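Long-range contacts in oxidoreductase, putative (Neosartorya fumigata, PDB 6SKX), which probably catalyses the NADPH-dependent reductive amination of carbonyl compounds to amines, as a fungal reductive aminase of the 6-phosphogluconate dehydrogenase-like group: residues T50-I55 / A76-H81; R111-G116 / P137-A142. All coordinates share one frame; numbering follows the deposited sequence.

Contact 1: T50-I55 / A76-H81; sequences TAVDGI and AGALDH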
loop_
_atom_site.group_PDB
_atom_site.type_symbol
_atom_site.label_atom_id
_atom_site.label_comp_id
_atom_site.label_asym_id
_atom_site.label_seq_id
_atom_site.Cartn_x
_atom_site.Cartn_y
_atom_site.Cartn_z
ATOM N N THR A 50 -39.649 -0.646 17.734
ATOM C CA THR A 50 -39.139 0.699 18.123
ATOM C C THR A 50 -37.739 0.550 18.704
ATOM O O THR A 50 -37.388 -0.582 19.069
ATOM C CB THR A 50 -40.033 1.393 19.161
ATOM O OG1 THR A 50 -40.004 0.588 20.349
ATOM C CG2 THR A 50 -41.448 1.610 18.659
ATOM N N ALA A 51 -37.010 1.661 18.829
ATOM C CA ALA A 51 -35.709 1.699 19.530
ATOM C C ALA A 51 -35.850 1.307 21.011
ATOM O O ALA A 51 -34.960 0.577 21.508
ATOM C CB ALA A 51 -35.046 3.027 19.337
ATOM N N VAL A 52 -36.937 1.687 21.679
ATOM C CA VAL A 52 -37.211 1.310 23.102
ATOM C C VAL A 52 -37.236 -0.226 23.243
ATOM O O VAL A 52 -36.566 -0.747 24.159
ATOM C CB VAL A 52 -38.517 1.956 23.619
ATOM C CG1 VAL A 52 -38.980 1.348 24.934
ATOM C CG2 VAL A 52 -38.390 3.479 23.745
ATOM N N ASP A 53 -38.005 -0.918 22.401
ATOM C CA ASP A 53 -38.078 -2.403 22.349
ATOM C C ASP A 53 -36.680 -3.005 22.164
ATOM O O ASP A 53 -36.377 -4.014 22.846
ATOM C CB ASP A 53 -39.032 -2.863 21.252
ATOM C CG ASP A 53 -40.480 -2.599 21.624
ATOM O OD1 ASP A 53 -40.707 -2.090 22.738
ATOM O OD2 ASP A 53 -41.356 -2.904 20.815
ATOM N N GLY A 54 -35.852 -2.396 21.316
ATOM C CA GLY A 54 -34.492 -2.875 21.001
ATOM C C GLY A 54 -33.608 -2.804 22.231
ATOM O O GLY A 54 -32.898 -3.780 22.496
ATOM N N ILE A 55 -33.695 -1.698 22.979
ATOM C CA ILE A 55 -32.983 -1.491 24.277
ATOM C C ILE A 55 -33.531 -2.469 25.322
ATOM O O ILE A 55 -32.713 -3.016 26.073
ATOM C CB ILE A 55 -33.094 -0.028 24.762
ATOM C CG1 ILE A 55 -32.454 0.957 23.777
ATOM C CG2 ILE A 55 -32.507 0.112 26.164
ATOM C CD1 ILE A 55 -30.997 0.687 23.525
ATOM N N ALA A 76 -32.672 8.691 20.491
ATOM C CA ALA A 76 -33.106 9.976 21.120
ATOM C C ALA A 76 -34.376 9.796 21.973
ATOM O O ALA A 76 -34.459 10.421 23.034
ATOM C CB ALA A 76 -33.322 11.037 20.068
ATOM N N GLY A 77 -35.323 8.956 21.547
ATOM C CA GLY A 77 -36.580 8.716 22.282
ATOM C C GLY A 77 -36.503 7.574 23.295
ATOM O O GLY A 77 -37.590 7.101 23.697
ATOM N N ALA A 78 -35.307 7.125 23.708
ATOM C CA ALA A 78 -35.145 5.906 24.537
ATOM C C ALA A 78 -34.049 6.055 25.600
ATOM O O ALA A 78 -33.731 5.041 26.242
ATOM C CB ALA A 78 -34.834 4.738 23.632
ATOM N N LEU A 79 -33.518 7.256 25.826
ATOM C CA LEU A 79 -32.410 7.473 26.792
ATOM C C LEU A 79 -32.814 6.991 28.194
ATOM O O LEU A 79 -31.916 6.542 28.920
ATOM C CB LEU A 79 -32.039 8.958 26.788
ATOM C CG LEU A 79 -31.591 9.514 25.439
ATOM C CD1 LEU A 79 -31.475 11.034 25.499
ATOM C CD2 LEU A 79 -30.277 8.880 25.003
ATOM N N ASP A 80 -34.105 7.047 28.553
ATOM C CA ASP A 80 -34.631 6.643 29.892
ATOM C C ASP A 80 -34.525 5.120 30.105
ATOM O O ASP A 80 -34.808 4.687 31.246
ATOM C CB ASP A 80 -36.115 7.018 30.080
ATOM C CG ASP A 80 -36.460 8.510 30.106
ATOM O OD1 ASP A 80 -35.550 9.349 30.313
ATOM O OD2 ASP A 80 -37.655 8.826 29.917
ATOM N N HIS A 81 -34.192 4.306 29.081
ATOM C CA HIS A 81 -34.208 2.825 29.222
ATOM C C HIS A 81 -32.796 2.256 29.362
ATOM O O HIS A 81 -32.687 1.029 29.591
ATOM C CB HIS A 81 -35.019 2.218 28.086
ATOM C CG HIS A 81 -36.468 2.564 28.162
ATOM N ND1 HIS A 81 -36.982 3.742 27.614
ATOM C CD2 HIS A 81 -37.516 1.904 28.715
ATOM C CE1 HIS A 81 -38.287 3.770 27.801
ATOM N NE2 HIS A 81 -38.640 2.649 28.472
#

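Contact 2: R111-G116 / P137-A142; sequences RYVHGG and PDAFKA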
loop_
_atom_site.group_PDB
_atom_site.type_symbol
_atom_site.label_atom_id
_atom_site.label_comp_id
_atom_site.label_asym_id
_atom_site.label_seq_id
_atom_site.Cartn_x
_atom_site.Cartn_y
_atom_site.Cartn_z
ATOM N N ARG A 111 -22.944 1.527 30.580
ATOM C CA ARG A 111 -21.476 1.368 30.356
ATOM C C ARG A 111 -21.218 1.342 28.837
ATOM O O ARG A 111 -22.122 0.895 28.086
ATOM C CB ARG A 111 -21.001 0.090 31.032
ATOM C CG ARG A 111 -20.979 0.157 32.555
ATOM C CD ARG A 111 -20.565 -1.165 33.223
ATOM N NE ARG A 111 -21.150 -2.339 32.582
ATOM C CZ ARG A 111 -20.886 -3.603 32.874
ATOM N NH1 ARG A 111 -20.004 -3.932 33.796
ATOM N NH2 ARG A 111 -21.507 -4.555 32.210
ATOM N N TYR A 112 -20.049 1.816 28.380
ATOM C CA TYR A 112 -19.769 2.075 26.941
ATOM C C TYR A 112 -18.400 1.553 26.515
ATOM O O TYR A 112 -17.372 1.854 27.149
ATOM C CB TYR A 112 -19.835 3.575 26.656
ATOM C CG TYR A 112 -19.808 3.954 25.200
ATOM C CD1 TYR A 112 -18.613 4.143 24.525
ATOM C CD2 TYR A 112 -20.981 4.181 24.504
ATOM C CE1 TYR A 112 -18.588 4.545 23.194
ATOM C CE2 TYR A 112 -20.971 4.600 23.178
ATOM C CZ TYR A 112 -19.767 4.787 22.518
ATOM O OH TYR A 112 -19.748 5.158 21.190
ATOM N N VAL A 113 -18.385 0.759 25.449
ATOM C CA VAL A 113 -17.135 0.463 24.709
ATOM C C VAL A 113 -17.385 0.715 23.235
ATOM O O VAL A 113 -18.473 0.384 22.760
ATOM C CB VAL A 113 -16.513 -0.914 25.026
ATOM C CG1 VAL A 113 -17.224 -1.683 26.115
ATOM C CG2 VAL A 113 -16.238 -1.750 23.808
ATOM N N HIS A 114 -16.410 1.349 22.584
ATOM C CA HIS A 114 -16.398 1.606 21.121
ATOM C C HIS A 114 -15.579 0.511 20.435
ATOM O O HIS A 114 -14.609 -0.014 21.078
ATOM C CB HIS A 114 -15.885 3.026 20.812
ATOM C CG HIS A 114 -16.539 3.577 19.591
ATOM N ND1 HIS A 114 -16.164 3.181 18.316
ATOM C CD2 HIS A 114 -17.600 4.383 19.426
ATOM C CE1 HIS A 114 -16.937 3.770 17.432
ATOM N NE2 HIS A 114 -17.830 4.504 18.079
ATOM N N GLY A 115 -15.947 0.151 19.199
ATOM C CA GLY A 115 -15.161 -0.793 18.378
ATOM C C GLY A 115 -14.938 -0.287 16.955
ATOM O O GLY A 115 -15.801 0.468 16.432
ATOM N N GLY A 116 -13.783 -0.657 16.382
ATOM C CA GLY A 116 -13.450 -0.594 14.946
ATOM C C GLY A 116 -13.376 -2.000 14.358
ATOM O O GLY A 116 -12.463 -2.807 14.771
ATOM N N PRO A 137 -13.638 -1.085 30.827
ATOM C CA PRO A 137 -12.985 -2.387 30.919
ATOM C C PRO A 137 -13.796 -3.510 31.585
ATOM O O PRO A 137 -13.674 -4.649 31.149
ATOM C CB PRO A 137 -11.688 -2.143 31.730
ATOM C CG PRO A 137 -11.869 -0.788 32.401
ATOM C CD PRO A 137 -13.033 -0.076 31.718
ATOM N N ASP A 138 -14.631 -3.192 32.568
ATOM C CA ASP A 138 -15.548 -4.180 33.208
ATOM C C ASP A 138 -16.519 -4.671 32.127
ATOM O O ASP A 138 -16.744 -5.914 32.046
ATOM C CB ASP A 138 -16.308 -3.593 34.413
ATOM C CG ASP A 138 -15.453 -3.318 35.649
ATOM O OD1 ASP A 138 -14.252 -3.660 35.622
ATOM O OD2 ASP A 138 -15.996 -2.771 36.647
ATOM N N ALA A 139 -17.065 -3.737 31.332
ATOM C CA ALA A 139 -18.020 -4.009 30.223
ATOM C C ALA A 139 -17.366 -4.920 29.166
ATOM O O ALA A 139 -17.915 -5.992 28.864
ATOM C CB ALA A 139 -18.486 -2.723 29.598
ATOM N N PHE A 140 -16.190 -4.552 28.674
ATOM C CA PHE A 140 -15.437 -5.404 27.729
ATOM C C PHE A 140 -15.229 -6.785 28.364
ATOM O O PHE A 140 -15.497 -7.774 27.695
ATOM C CB PHE A 140 -14.115 -4.768 27.287
ATOM C CG PHE A 140 -13.353 -5.720 26.412
ATOM C CD1 PHE A 140 -13.753 -5.936 25.101
ATOM C CD2 PHE A 140 -12.312 -6.479 26.928
ATOM C CE1 PHE A 140 -13.090 -6.855 24.299
ATOM C CE2 PHE A 140 -11.666 -7.411 26.129
ATOM C CZ PHE A 140 -12.059 -7.598 24.821
ATOM N N LYS A 141 -14.770 -6.867 29.613
ATOM C CA LYS A 141 -14.436 -8.178 30.239
ATOM C C LYS A 141 -15.682 -9.107 30.273
ATOM O O LYS A 141 -15.547 -10.313 30.016
ATOM C CB LYS A 141 -13.839 -7.972 31.636
ATOM C CG LYS A 141 -13.325 -9.260 32.259
ATOM C CD LYS A 141 -12.669 -9.148 33.636
ATOM C CE LYS A 141 -11.583 -10.190 33.828
ATOM N NZ LYS A 141 -11.760 -10.945 35.088
ATOM N N ALA A 142 -16.873 -8.588 30.572
ATOM C CA ALA A 142 -18.126 -9.375 30.700
ATOM C C ALA A 142 -18.706 -9.745 29.324
ATOM O O ALA A 142 -19.413 -10.768 29.230
ATOM C CB ALA A 142 -19.125 -8.612 31.541
#

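Contact 1: T50-I55 / A76-H81
Val52 reaches across to both Ala78 and His81 with its two methyl groups. From CB, CG1 runs anti to the backbone N (chi1 167°) and arrives over one face of the His81 imidazole. It sits 3.9 Å from the centroid of the His81 ring and 14° off the ring normal, which is the geometry of a CH-pi contact. The methyl is displaced a little toward the rim, with Val52 CG1 3.8 Å from His81 NE2. Within segment 76-81 itself, Ala78 O is positioned in the plane of this ring, at its edge. The other branch of Val52, CG2, lies beside the backbone N and meets segment 76-81 at 3.8 Å from Ala78 CB and 3.7 Å from Gly77 O; it also reaches ND1 and CE1 on the rim of the imidazole.

Within the Rossmann-type NADP-binding domain, this joins the short helix 51-56 to the turn that follows helix 68-75 and leads into strand 86-89. Thr50 N-caps the helix: Asp53 N donates to Thr50 OG1 with an N-H...O angle of 174°. One helical turn after Ala51, Ile55 places CG2 3.8 Å from His81 CB and 3.6 Å from His81 O. Its CG1 only grazes the methyl of Ala78. No hydrogen bond links the two segments, and two of the methyl contacts are to carbonyl oxygens. Ile55 also packs on Phe7 of strand 3-7.

Contact 2: R111-G116 / P137-A142
Arg111 lays its guanidinium over the backbone of Ala139, with Ala139 CA 3.9 Å above the plane and over its centre. This joins strand 111-118 to helix 137-147 in the Rossmann-type domain, where the helix follows the antiparallel neighbour strand 130-135 and packs back on the sheet. The axes of the two short segments approach to 7.6 Å, with 72° between their N-to-C directions. The arginine chain starts with CG beside the backbone N, and the bend at chi3 (-41°) brings Arg111 NE 4.0 Å from Ala139 CB. Nearer the backbone, Arg111 CB touches the same methyl, also at 4.0 Å from Ala139 CB. Arg111 NH1 ends 3.8 Å from Asp138 CB, an oblique approach. The Asp138 carboxylate does not close a salt bridge: its OD2 stays 5.1 Å from Arg111 NH1, and the guanidinium and carboxylate planes are turned 65° apart. Any attraction between the opposite charges is therefore probably long-range. Arg111 NH2 is hydrogen-bonded to Thr86 OG1 on the adjacent strand 86-89.

Two residues along the strand, Val113 presents its side chain to the same helix and extends the apolar part of the contact inward. The phenyl ring of Phe140 turns to other partners, stacking with Phe155 and meeting Tyr133 obliquely. At the buried end, Val113 CG1 rests 3.8 Å from Ala139 CB and 4.0 Å from Phe140 N.

Both contacts belong to the N-terminal NADP-binding domain and follow one another along the chain, contact 1 closing at 81 before contact 2 opens at 111. Their centres are 20 Å apart and their nearest atoms about 10 Å, so they do not touch. The mixed sheet relates them: helix 51-56 of contact 1 precedes strand 60-63, and its turn at 76-81 leads into strand 86-89, the neighbour of strand 111-118 in contact 2. Contact 1 joins two connecting segments, whereas contact 2 seats a helix against the sheet itself. Contact 1 lies about 9 Å, between the side chains of Ala51 and Leu65, from a residue that binds NADP(+) in the cofactor-bound enzyme, without forming part of that site; contact 2 lies away from it.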